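Long-range contacts in glutamine aminotransferase class-II domain protein (Ruegeria pomeroyi, PDB 3MDN), which probably transfers ammonia from glutamine through a class-II glutamine amidotransferase domain of the Ntn-hydrolase type, with an acceptor not established: residues D[4-8]-D[111-115]; D[14-20]-D[83-87]; D[151-155]-D[167-172]; D[238-244]-D[254-258]. The contacts are given in a common frame with arbitrary orientation. Residue numbers count along the deposited sequence, not the author numbering.

How the contacts relate
From the N terminus, strand 6-10 opens contact 1, which closes only at strand 109-114. Contact 2 is nested inside that loop: residues 14-20 follow strand 6-10 and pack on strand 84-87. The two contacts touch, because strands 6-10 and 84-87 are neighbours in one sheet. Contact 1 covers the inner face of this sheet with the second sheet, and contact 2 covers its outer face. Contact 3 follows in series and closes a short loop between helices 144-154 and 161-179. Contact 4 comes last and closes the short hairpin 243-248/251-256 of the second sheet. Ile169 of contact 3 packs on Phe257 of contact 4, joining the helical layer to that sheet.

Contact 1. Residues D[4-8]-D[111-115]; sequences CRWAA and FMHNG
Trp6 overlaps the selenomethionine side chain of Met112 obliquely, with Trp6 CE3 3.6 Å from Met112 CE. The SE atom of Met112 lies 5.0 Å from the centroid of the five-membered ring of Trp6, 41° off the ring normal, a Met-aromatic contact. Residues 6-8 and 111-114 are extended strands in different sheets. Their axes approach to 9.0 Å, and their directions differ by 143°. This is face-to-face packing of the two sheets in the sandwich of an Ntn-hydrolase domain. Trp6, chi1 p, turns its indole to Met112 and Asn114. Met112 has chi1 p, then t and t, so it reaches straight across; its CE comes within 3.4 Å of Ala7 O and 4.3 Å of Ala8 CB. At the N-terminal end of 4-8 and the C-terminal end of 111-115, the CA atoms of Cys4 and Asn114 are 6.7 Å apart. Both residues take chi1 t, and Cys4 CB is 3.4 Å from Asn114 ND2. Asn114 CB lies at the indole edge, 3.7 Å from Trp6 NE1, which is hydrogen-bonded to Ser188 OG. Class-II amidotransferases use an N-terminal cysteine nucleophile and an oxyanion hole with an Asn-Gly pair. Cys4 beside Asn114-Gly115 is consistent with that site. No hydrogen bond joins the two segments; they meet through van der Waals and Met-aromatic contacts, beside what is probably the active site.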
loop_
_atom_site.group_PDB
_atom_site.type_symbol
_atom_site.label_atom_id
_atom_site.label_comp_id
_atom_site.label_asym_id
_atom_site.label_seq_id
_atom_site.Cartn_x
_atom_site.Cartn_y
_atom_site.Cartn_z
ATOM N N CYS D 4 20.635 -5.705 5.191
ATOM C CA CYS D 4 19.853 -4.611 5.825
ATOM C C CYS D 4 20.503 -3.234 5.585
ATOM O O CYS D 4 20.438 -2.339 6.434
ATOM C CB CYS D 4 19.644 -4.890 7.322
ATOM S SG CYS D 4 18.278 -3.913 8.087
ATOM N N ARG D 5 21.106 -3.069 4.408
ATOM C CA ARG D 5 21.766 -1.818 4.031
ATOM C C ARG D 5 21.115 -0.534 4.585
ATOM O O ARG D 5 19.927 -0.278 4.366
ATOM C CB ARG D 5 21.863 -1.724 2.507
ATOM N N TRP D 6 21.895 0.267 5.305
ATOM C CA TRP D 6 21.531 1.662 5.547
ATOM C C TRP D 6 22.597 2.665 5.067
ATOM O O TRP D 6 23.763 2.296 4.866
ATOM C CB TRP D 6 21.099 1.904 6.993
ATOM C CG TRP D 6 22.116 1.691 8.137
ATOM C CD1 TRP D 6 22.093 0.690 9.080
ATOM C CD2 TRP D 6 23.225 2.549 8.502
ATOM N NE1 TRP D 6 23.119 0.865 9.994
ATOM C CE2 TRP D 6 23.831 1.988 9.655
ATOM C CE3 TRP D 6 23.753 3.728 7.974
ATOM C CZ2 TRP D 6 24.949 2.569 10.274
ATOM C CZ3 TRP D 6 24.856 4.300 8.593
ATOM C CH2 TRP D 6 25.449 3.719 9.718
ATOM N N ALA D 7 22.185 3.918 4.859
ATOM C CA ALA D 7 23.107 4.989 4.504
ATOM C C ALA D 7 22.704 6.326 5.118
ATOM O O ALA D 7 21.511 6.644 5.218
ATOM C CB ALA D 7 23.232 5.116 2.998
ATOM N N ALA D 8 23.703 7.103 5.528
ATOM C CA ALA D 8 23.489 8.417 6.124
ATOM C C ALA D 8 24.400 9.457 5.485
ATOM O O ALA D 8 25.493 9.138 5.009
ATOM C CB ALA D 8 23.692 8.377 7.653
ATOM N N PHE D 111 16.642 8.178 14.026
ATOM C CA PHE D 111 17.438 7.059 14.502
ATOM C C PHE D 111 17.132 5.822 13.673
ATOM O O PHE D 111 15.990 5.576 13.325
ATOM C CB PHE D 111 17.053 6.830 15.974
ATOM C CG PHE D 111 17.798 5.712 16.657
ATOM C CD1 PHE D 111 17.360 4.401 16.546
ATOM C CD2 PHE D 111 18.908 5.987 17.442
ATOM C CE1 PHE D 111 18.031 3.379 17.182
ATOM C CE2 PHE D 111 19.592 4.974 18.090
ATOM C CZ PHE D 111 19.157 3.664 17.955
HETATM N N MSE D 112 18.156 5.068 13.333
HETATM C CA MSE D 112 17.987 3.759 12.702
HETATM C C MSE D 112 19.076 2.783 13.174
HETATM O O MSE D 112 20.157 3.200 13.600
HETATM C CB MSE D 112 17.958 3.867 11.179
HETATM C CG MSE D 112 19.159 4.484 10.554
HETATM SE SE MSE D 112 18.898 4.566 8.620
HETATM C CE MSE D 112 20.626 5.454 8.259
ATOM N N HIS D 113 18.757 1.495 13.121
ATOM C CA HIS D 113 19.520 0.486 13.798
ATOM C C HIS D 113 19.481 -0.780 12.940
ATOM O O HIS D 113 18.452 -1.158 12.420
ATOM C CB HIS D 113 18.919 0.247 15.202
ATOM C CG HIS D 113 19.197 -1.112 15.783
ATOM N ND1 HIS D 113 20.431 -1.483 16.272
ATOM C CD2 HIS D 113 18.380 -2.175 15.989
ATOM C CE1 HIS D 113 20.375 -2.723 16.729
ATOM N NE2 HIS D 113 19.138 -3.165 16.572
ATOM N N ASN D 114 20.643 -1.384 12.793
ATOM C CA ASN D 114 20.853 -2.669 12.175
ATOM C C ASN D 114 21.344 -3.595 13.313
ATOM O O ASN D 114 22.274 -3.231 14.071
ATOM C CB ASN D 114 21.943 -2.479 11.091
ATOM C CG ASN D 114 21.991 -3.592 10.085
ATOM O OD1 ASN D 114 22.759 -3.521 9.117
ATOM N ND2 ASN D 114 21.196 -4.633 10.289
ATOM N N GLY D 115 20.700 -4.752 13.454
ATOM C CA GLY D 115 21.127 -5.804 14.385
ATOM C C GLY D 115 19.931 -6.343 15.183
ATOM O O GLY D 115 18.804 -6.351 14.699
#

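Contact 2. Residues D[14-20]-D[83-87]; sequences IFLEDVI and LFLSH
This contact covers the outer face of a central strand in the Ntn-hydrolase sandwich. Strand 84-87 is extended and turns Phe84 and Ser86 toward residues 14-20, while Leu85 points away, to Cys110 and Met112 of the second sheet. The covering segment leaves strand 13-15 and coils through a single turn. Residues 16-18 have helical phi/psi without forming a regular helix; Asp18 N is bonded to Phe15 O (2.8 Å) and Ile20 N to Leu16 O (3.0 Å). The nearest CA pairs are Ile14-Leu83 (9.0 Å), Leu16-Phe84 (7.8 Å) and Ile20-Ser86 (6.8 Å). The main bump is the ring of Phe84, with chi1 p and chi2 96°. It fills a hollow made by the coil. Leu16, in rotamer m,t, closes one face: its CD2 sits 3.8 Å from the Phe84 ring centroid, 13° off the normal, a CH-pi contact. The edge of the ring meets Ile14 CG1 at 3.9 Å from Phe84 CE2, and Val19 CB at 3.8 Å from Phe84 CZ. On the side away from strand 84-87, Glu17 OE2 forms a salt bridge with Arg54 of the second subunit. Ser86, two residues on and on the same face, is much smaller than Phe84; its OG has a weak hydrogen bond to Ala7 O. Ile20 (m,t) fills the space beside Ser86, its CG1 3.4 Å from Ser86 OG.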
loop_
_atom_site.group_PDB
_atom_site.type_symbol
_atom_site.label_atom_id
_atom_site.label_comp_id
_atom_site.label_asym_id
_atom_site.label_seq_id
_atom_site.Cartn_x
_atom_site.Cartn_y
_atom_site.Cartn_z
ATOM N N ILE D 14 22.506 17.277 -1.120
ATOM C CA ILE D 14 22.358 16.480 -2.346
ATOM C C ILE D 14 20.913 15.884 -2.469
ATOM O O ILE D 14 20.177 15.823 -1.489
ATOM C CB ILE D 14 23.405 15.344 -2.381
ATOM C CG1 ILE D 14 23.248 14.440 -1.147
ATOM C CG2 ILE D 14 24.876 15.915 -2.412
ATOM C CD1 ILE D 14 24.153 13.220 -1.146
ATOM N N PHE D 15 20.511 15.469 -3.670
ATOM C CA PHE D 15 19.285 14.732 -3.830
ATOM C C PHE D 15 19.364 13.402 -3.088
ATOM O O PHE D 15 20.385 12.697 -3.143
ATOM C CB PHE D 15 18.984 14.491 -5.314
ATOM C CG PHE D 15 18.751 15.753 -6.112
ATOM C CD1 PHE D 15 17.519 16.404 -6.069
ATOM C CD2 PHE D 15 19.767 16.281 -6.917
ATOM C CE1 PHE D 15 17.296 17.578 -6.816
ATOM C CE2 PHE D 15 19.567 17.443 -7.655
ATOM C CZ PHE D 15 18.313 18.094 -7.612
ATOM N N LEU D 16 18.294 13.044 -2.389
ATOM C CA LEU D 16 18.344 11.852 -1.546
ATOM C C LEU D 16 18.838 10.648 -2.363
ATOM O O LEU D 16 19.671 9.874 -1.898
ATOM C CB LEU D 16 16.995 11.564 -0.883
ATOM C CG LEU D 16 16.282 12.719 -0.159
ATOM C CD1 LEU D 16 15.010 12.216 0.534
ATOM C CD2 LEU D 16 17.161 13.460 0.849
ATOM N N GLU D 17 18.342 10.531 -3.593
ATOM C CA GLU D 17 18.735 9.435 -4.468
ATOM C C GLU D 17 20.255 9.301 -4.679
ATOM O O GLU D 17 20.724 8.202 -4.913
ATOM C CB GLU D 17 18.024 9.535 -5.822
ATOM C CG GLU D 17 18.448 10.710 -6.687
ATOM C CD GLU D 17 17.778 10.708 -8.058
ATOM O OE1 GLU D 17 16.957 9.801 -8.316
ATOM O OE2 GLU D 17 18.038 11.624 -8.871
ATOM N N ASP D 18 21.002 10.405 -4.599
ATOM C CA ASP D 18 22.439 10.412 -4.923
ATOM C C ASP D 18 23.260 9.629 -3.896
ATOM O O ASP D 18 24.442 9.345 -4.106
ATOM C CB ASP D 18 22.961 11.843 -5.084
ATOM C CG ASP D 18 22.340 12.554 -6.290
ATOM O OD1 ASP D 18 21.710 11.846 -7.114
ATOM O OD2 ASP D 18 22.473 13.806 -6.418
ATOM N N VAL D 19 22.600 9.291 -2.789
ATOM C CA VAL D 19 23.075 8.303 -1.832
ATOM C C VAL D 19 22.237 7.019 -1.906
ATOM O O VAL D 19 22.781 5.907 -1.945
ATOM C CB VAL D 19 22.964 8.853 -0.420
ATOM C CG1 VAL D 19 22.488 7.760 0.550
ATOM C CG2 VAL D 19 24.270 9.490 -0.010
ATOM N N ILE D 20 20.912 7.187 -1.960
ATOM C CA ILE D 20 19.952 6.108 -1.692
ATOM C C ILE D 20 20.077 4.905 -2.630
ATOM O O ILE D 20 19.344 4.782 -3.613
ATOM C CB ILE D 20 18.502 6.667 -1.636
ATOM C CG1 ILE D 20 18.324 7.489 -0.354
ATOM C CG2 ILE D 20 17.460 5.543 -1.726
ATOM C CD1 ILE D 20 16.886 7.988 -0.098
ATOM N N LEU D 83 21.429 16.615 5.422
ATOM C CA LEU D 83 21.507 15.682 6.544
ATOM C C LEU D 83 20.351 14.728 6.486
ATOM O O LEU D 83 19.193 15.125 6.715
ATOM C CB LEU D 83 21.507 16.415 7.903
ATOM C CG LEU D 83 22.359 15.750 9.010
ATOM C CD1 LEU D 83 22.394 16.624 10.282
ATOM C CD2 LEU D 83 21.938 14.308 9.372
ATOM N N PHE D 84 20.634 13.471 6.160
ATOM C CA PHE D 84 19.556 12.502 6.114
ATOM C C PHE D 84 20.004 11.065 6.421
ATOM O O PHE D 84 21.190 10.774 6.393
ATOM C CB PHE D 84 18.791 12.582 4.788
ATOM C CG PHE D 84 19.626 12.278 3.559
ATOM C CD1 PHE D 84 19.636 11.012 3.017
ATOM C CD2 PHE D 84 20.353 13.282 2.927
ATOM C CE1 PHE D 84 20.374 10.745 1.876
ATOM C CE2 PHE D 84 21.080 13.035 1.784
ATOM C CZ PHE D 84 21.101 11.772 1.253
ATOM N N LEU D 85 19.019 10.191 6.678
ATOM C CA LEU D 85 19.239 8.794 7.062
ATOM C C LEU D 85 18.290 7.977 6.202
ATOM O O LEU D 85 17.109 8.345 6.116
ATOM C CB LEU D 85 18.863 8.619 8.548
ATOM C CG LEU D 85 19.916 8.893 9.651
ATOM C CD1 LEU D 85 20.440 10.300 9.609
ATOM C CD2 LEU D 85 19.268 8.590 11.021
ATOM N N SER D 86 18.767 6.888 5.591
ATOM C CA SER D 86 17.920 5.990 4.806
ATOM C C SER D 86 18.270 4.511 4.983
ATOM O O SER D 86 19.434 4.190 5.229
ATOM C CB SER D 86 17.885 6.378 3.340
ATOM O OG SER D 86 19.168 6.610 2.847
ATOM N N HIS D 87 17.276 3.611 4.871
ATOM C CA HIS D 87 17.364 2.270 5.529
ATOM C C HIS D 87 16.424 1.193 4.965
ATOM O O HIS D 87 15.214 1.309 5.075
ATOM C CB HIS D 87 17.194 2.403 7.088
ATOM C CG HIS D 87 17.110 1.086 7.835
ATOM N ND1 HIS D 87 18.226 0.394 8.274
ATOM C CD2 HIS D 87 16.039 0.351 8.229
ATOM C CE1 HIS D 87 17.847 -0.715 8.889
ATOM N NE2 HIS D 87 16.523 -0.764 8.880
#

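Contact 3. Residues D[151-155]-D[167-172]; sequences LALSE and RAIARL
Arg167 opens residues 167-172, which are helical throughout and face residues 151-155 at the end of helix 144-154. Its side chain (m,t,m) reaches over to Glu155, the first residue to leave helical phi/psi. Arg167 NH1 donates to Glu155 O at 2.7 Å, and Arg167 NE makes a salt bridge to Glu155 OE1 at 3.0 Å. NH1 is also bound by Asp160. Ala168 comes next, at the closest backbone approach: its CA is 5.1 Å from that of Ala152. The methyl of Ala168 fits against the other helix, with CB 3.6 Å from Ala152 N and 3.8 Å from Leu151 CB. These small residues permit the tight pairing of helices 144-154 and 161-179, which belong to a helical layer on one sheet of the Ntn-hydrolase sandwich. Ile169 points away from this partner, onto Met185 and Leu187 of that sheet. Arg171 NH1, one turn after Arg167, makes a salt bridge to Glu155 OE2 at 2.8 Å. Glu155, in rotamer m,m, thus bridges two arginines in a salt-bridge network. Leu172 (m,t) turns its end to Leu151, with Leu172 CG 3.9 Å from Leu151 CD1.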
loop_
_atom_site.group_PDB
_atom_site.type_symbol
_atom_site.label_atom_id
_atom_site.label_comp_id
_atom_site.label_asym_id
_atom_site.label_seq_id
_atom_site.Cartn_x
_atom_site.Cartn_y
_atom_site.Cartn_z
ATOM N N LEU D 151 14.387 4.408 24.700
ATOM C CA LEU D 151 15.228 4.236 25.895
ATOM C C LEU D 151 16.396 5.218 25.919
ATOM O O LEU D 151 16.756 5.727 26.969
ATOM C CB LEU D 151 15.812 2.832 25.981
ATOM C CG LEU D 151 15.107 1.562 26.476
ATOM C CD1 LEU D 151 16.181 0.721 27.187
ATOM C CD2 LEU D 151 13.991 1.827 27.462
ATOM N N ALA D 152 17.025 5.455 24.773
ATOM C CA ALA D 152 18.114 6.428 24.721
ATOM C C ALA D 152 17.600 7.855 24.989
ATOM O O ALA D 152 18.255 8.624 25.707
ATOM C CB ALA D 152 18.874 6.340 23.392
ATOM N N LEU D 153 16.452 8.206 24.412
ATOM C CA LEU D 153 15.769 9.459 24.805
ATOM C C LEU D 153 15.517 9.500 26.313
ATOM O O LEU D 153 15.882 10.481 26.973
ATOM C CB LEU D 153 14.471 9.703 23.998
ATOM C CG LEU D 153 14.784 10.169 22.562
ATOM C CD1 LEU D 153 13.652 9.926 21.565
ATOM C CD2 LEU D 153 15.252 11.637 22.516
ATOM N N SER D 154 14.925 8.432 26.863
ATOM C CA SER D 154 14.653 8.344 28.321
ATOM C C SER D 154 15.937 8.558 29.138
ATOM O O SER D 154 15.886 9.115 30.229
ATOM C CB SER D 154 14.025 6.992 28.690
ATOM O OG SER D 154 12.884 6.738 27.877
ATOM N N GLU D 155 17.074 8.138 28.582
ATOM C CA GLU D 155 18.377 8.268 29.241
ATOM C C GLU D 155 19.133 9.591 28.948
ATOM O O GLU D 155 20.292 9.704 29.278
ATOM C CB GLU D 155 19.288 7.087 28.870
ATOM C CG GLU D 155 18.891 5.706 29.435
ATOM C CD GLU D 155 19.090 5.599 30.958
ATOM O OE1 GLU D 155 19.854 6.383 31.534
ATOM O OE2 GLU D 155 18.464 4.737 31.592
ATOM N N ARG D 167 23.948 3.945 28.017
ATOM C CA ARG D 167 23.047 3.452 29.085
ATOM C C ARG D 167 21.846 2.616 28.574
ATOM O O ARG D 167 21.466 1.581 29.174
ATOM C CB ARG D 167 22.581 4.615 29.967
ATOM C CG ARG D 167 23.660 5.166 30.937
ATOM C CD ARG D 167 23.085 6.261 31.902
ATOM N NE ARG D 167 22.598 7.429 31.167
ATOM C CZ ARG D 167 23.372 8.439 30.782
ATOM N NH1 ARG D 167 22.869 9.457 30.102
ATOM N NH2 ARG D 167 24.650 8.440 31.089
ATOM N N ALA D 168 21.231 3.059 27.484
ATOM C CA ALA D 168 20.120 2.311 26.889
ATOM C C ALA D 168 20.584 0.909 26.457
ATOM O O ALA D 168 19.895 -0.103 26.686
ATOM C CB ALA D 168 19.577 3.065 25.707
ATOM N N ILE D 169 21.768 0.843 25.862
ATOM C CA ILE D 169 22.307 -0.452 25.446
ATOM C C ILE D 169 22.597 -1.390 26.623
ATOM O O ILE D 169 22.230 -2.578 26.592
ATOM C CB ILE D 169 23.550 -0.239 24.549
ATOM C CG1 ILE D 169 23.077 0.189 23.147
ATOM C CG2 ILE D 169 24.421 -1.492 24.478
ATOM C CD1 ILE D 169 24.220 0.705 22.312
ATOM N N ALA D 170 23.257 -0.867 27.663
ATOM C CA ALA D 170 23.502 -1.634 28.902
ATOM C C ALA D 170 22.209 -2.243 29.434
ATOM O O ALA D 170 22.140 -3.435 29.763
ATOM C CB ALA D 170 24.159 -0.740 29.993
ATOM N N ARG D 171 21.181 -1.413 29.527
ATOM C CA ARG D 171 19.888 -1.861 30.034
ATOM C C ARG D 171 19.290 -2.994 29.188
ATOM O O ARG D 171 18.849 -4.022 29.721
ATOM C CB ARG D 171 18.936 -0.680 30.091
ATOM C CG ARG D 171 18.893 -0.032 31.442
ATOM C CD ARG D 171 17.750 -0.693 32.286
ATOM N NE ARG D 171 16.591 0.176 32.497
ATOM C CZ ARG D 171 16.574 1.478 32.222
ATOM N NH1 ARG D 171 17.651 2.058 31.716
ATOM N NH2 ARG D 171 15.487 2.195 32.459
ATOM N N LEU D 172 19.296 -2.832 27.864
ATOM C CA LEU D 172 18.700 -3.880 27.022
ATOM C C LEU D 172 19.544 -5.149 26.987
ATOM O O LEU D 172 19.013 -6.264 26.928
ATOM C CB LEU D 172 18.451 -3.373 25.606
ATOM C CG LEU D 172 17.198 -2.535 25.371
ATOM C CD1 LEU D 172 17.193 -1.974 23.961
ATOM C CD2 LEU D 172 15.954 -3.349 25.616
#

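Contact 4. Residues D[238-244]-D[254-258]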
loop_
_atom_site.group_PDB
_atom_site.type_symbol
_atom_site.label_atom_id
_atom_site.label_comp_id
_atom_site.label_asym_id
_atom_site.label_seq_id
_atom_site.Cartn_x
_atom_site.Cartn_y
_atom_site.Cartn_z
ATOM N N GLU D 238 36.650 1.965 7.935
ATOM C CA GLU D 238 35.817 1.132 8.782
ATOM C C GLU D 238 35.668 1.731 10.203
ATOM O O GLU D 238 36.665 2.060 10.833
ATOM C CB GLU D 238 36.396 -0.303 8.874
ATOM C CG GLU D 238 35.454 -1.247 9.684
ATOM C CD GLU D 238 35.879 -2.720 9.667
ATOM O OE1 GLU D 238 36.527 -3.160 8.708
ATOM O OE2 GLU D 238 35.564 -3.457 10.626
ATOM N N LEU D 239 34.448 1.846 10.724
ATOM C CA LEU D 239 34.300 2.216 12.121
ATOM C C LEU D 239 34.375 0.904 12.898
ATOM O O LEU D 239 33.517 0.047 12.761
ATOM C CB LEU D 239 32.962 2.961 12.376
ATOM C CG LEU D 239 32.584 3.364 13.810
ATOM C CD1 LEU D 239 33.498 4.449 14.373
ATOM C CD2 LEU D 239 31.120 3.844 13.879
ATOM N N ARG D 240 35.420 0.729 13.696
ATOM C CA ARG D 240 35.579 -0.512 14.460
ATOM C C ARG D 240 34.490 -0.707 15.528
ATOM O O ARG D 240 33.909 0.278 16.022
ATOM C CB ARG D 240 36.987 -0.570 15.066
ATOM C CG ARG D 240 38.073 -0.604 13.982
ATOM C CD ARG D 240 39.515 -0.761 14.529
ATOM N NE ARG D 240 39.776 0.019 15.749
ATOM C CZ ARG D 240 39.846 1.354 15.810
ATOM N NH1 ARG D 240 39.676 2.100 14.720
ATOM N NH2 ARG D 240 40.084 1.946 16.979
ATOM N N PRO D 241 34.192 -1.977 15.874
ATOM C CA PRO D 241 33.265 -2.252 16.977
ATOM C C PRO D 241 33.765 -1.574 18.259
ATOM O O PRO D 241 34.962 -1.458 18.432
ATOM C CB PRO D 241 33.336 -3.784 17.153
ATOM C CG PRO D 241 34.091 -4.301 16.005
ATOM C CD PRO D 241 34.906 -3.182 15.418
ATOM N N GLY D 242 32.870 -1.118 19.133
ATOM C CA GLY D 242 33.311 -0.454 20.378
ATOM C C GLY D 242 33.672 1.016 20.163
ATOM O O GLY D 242 34.452 1.589 20.924
ATOM N N ARG D 243 33.089 1.625 19.128
ATOM C CA ARG D 243 33.446 2.996 18.688
ATOM C C ARG D 243 32.203 3.815 18.320
ATOM O O ARG D 243 31.220 3.253 17.876
ATOM C CB ARG D 243 34.379 2.962 17.446
ATOM C CG ARG D 243 35.712 2.281 17.647
ATOM C CD ARG D 243 36.633 3.096 18.574
ATOM N NE ARG D 243 37.382 4.093 17.817
ATOM C CZ ARG D 243 38.256 4.942 18.342
ATOM N NH1 ARG D 243 38.487 4.946 19.640
ATOM N NH2 ARG D 243 38.898 5.789 17.563
HETATM N N MSE D 244 32.287 5.133 18.487
HETATM C CA MSE D 244 31.226 6.063 18.084
HETATM C C MSE D 244 31.799 7.188 17.229
HETATM O O MSE D 244 32.824 7.792 17.571
HETATM C CB MSE D 244 30.482 6.655 19.296
HETATM C CG MSE D 244 29.461 7.760 18.917
HETATM SE SE MSE D 244 28.188 8.234 20.370
HETATM C CE MSE D 244 27.492 6.470 20.612
ATOM N N GLU D 254 36.187 10.144 15.984
ATOM C CA GLU D 254 35.814 8.901 16.654
ATOM C C GLU D 254 36.175 8.929 18.131
ATOM O O GLU D 254 37.064 9.666 18.541
ATOM C CB GLU D 254 36.536 7.709 16.032
ATOM C CG GLU D 254 35.981 7.210 14.705
ATOM C CD GLU D 254 36.707 5.940 14.238
ATOM O OE1 GLU D 254 37.106 5.124 15.096
ATOM O OE2 GLU D 254 36.851 5.756 13.018
ATOM N N ARG D 255 35.538 8.051 18.899
ATOM C CA ARG D 255 35.592 8.055 20.355
ATOM C C ARG D 255 35.277 6.624 20.788
ATOM O O ARG D 255 34.491 5.943 20.112
ATOM C CB ARG D 255 34.461 8.953 20.817
ATOM C CG ARG D 255 34.764 9.975 21.850
ATOM C CD ARG D 255 33.456 10.757 22.073
ATOM N NE ARG D 255 33.042 10.636 23.471
ATOM C CZ ARG D 255 32.075 11.337 24.056
ATOM N NH1 ARG D 255 31.370 12.246 23.380
ATOM N NH2 ARG D 255 31.824 11.126 25.336
ATOM N N ASP D 256 35.840 6.162 21.902
ATOM C CA ASP D 256 35.544 4.815 22.418
ATOM C C ASP D 256 34.090 4.761 22.864
ATOM O O ASP D 256 33.513 5.770 23.286
ATOM C CB ASP D 256 36.465 4.388 23.593
ATOM C CG ASP D 256 37.914 4.054 23.150
ATOM O OD1 ASP D 256 38.146 3.680 21.967
ATOM O OD2 ASP D 256 38.832 4.156 24.005
ATOM N N PHE D 257 33.489 3.586 22.751
ATOM C CA PHE D 257 32.075 3.437 23.067
ATOM C C PHE D 257 31.829 2.041 23.614
ATOM O O PHE D 257 32.045 1.043 22.930
ATOM C CB PHE D 257 31.208 3.686 21.822
ATOM C CG PHE D 257 29.723 3.489 22.060
ATOM C CD1 PHE D 257 28.973 4.477 22.691
ATOM C CD2 PHE D 257 29.091 2.303 21.684
ATOM C CE1 PHE D 257 27.606 4.311 22.924
ATOM C CE2 PHE D 257 27.722 2.120 21.916
ATOM C CZ PHE D 257 26.970 3.137 22.543
ATOM N N ALA D 258 31.388 1.965 24.855
ATOM C CA ALA D 258 31.020 0.677 25.429
ATOM C C ALA D 258 29.775 0.899 26.275
ATOM O O ALA D 258 29.590 2.001 26.768
ATOM C CB ALA D 258 32.181 0.114 26.270
HETATM O O HOH W 1 37.300 2.797 13.718
#
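Strands 243-248 and 251-256 form an antiparallel beta hairpin, and this contact lies at its open end. Met244 and Arg255 are a hydrogen-bonded pair: Met244 N donates to Arg255 O at 2.9 Å, and the return bond from Arg255 N to Met244 O is weak at 3.0 Å. Arg243 and Asp256 are a non-hydrogen-bonded pair. Beyond them Phe257 N donates to Gly242 O at 2.9 Å. Gly242 and Arg243 together face Arg201 in a G1 beta bulge, and Gly242 has the positive phi of that motif. Arg243 leaves the backbone away from the other strand but folds back through m,m,m. Its guanidinium then lies over the carbonyl carbons of Glu254 and Arg255. It links two acids in a salt-bridge network: Arg243 NE and NH2 make hydrogen-bonded salt bridges to Glu254 OE1 (2.9 and 3.1 Å), and NH1 to Asp256 OD1 (2.7 Å). On the face turned to helix 161-179, the selenomethionine Met244 is t,t,m. This brings its SE to 5.3 Å from the Phe257 ring centroid, an oblique Met-aromatic contact. Phe257, chi1 t, also meets His162 edge-to-face. Glu254 (m,t) extends toward residues 238-240; its OE2 is hydrogen-bonded to Tyr213 OH on strand 212-216. Glu254 OE1 accepts from water 1 at 2.7 Å; the same water donates to Glu238 O at 3.0 Å and accepts from Arg240 N at 2.8 Å.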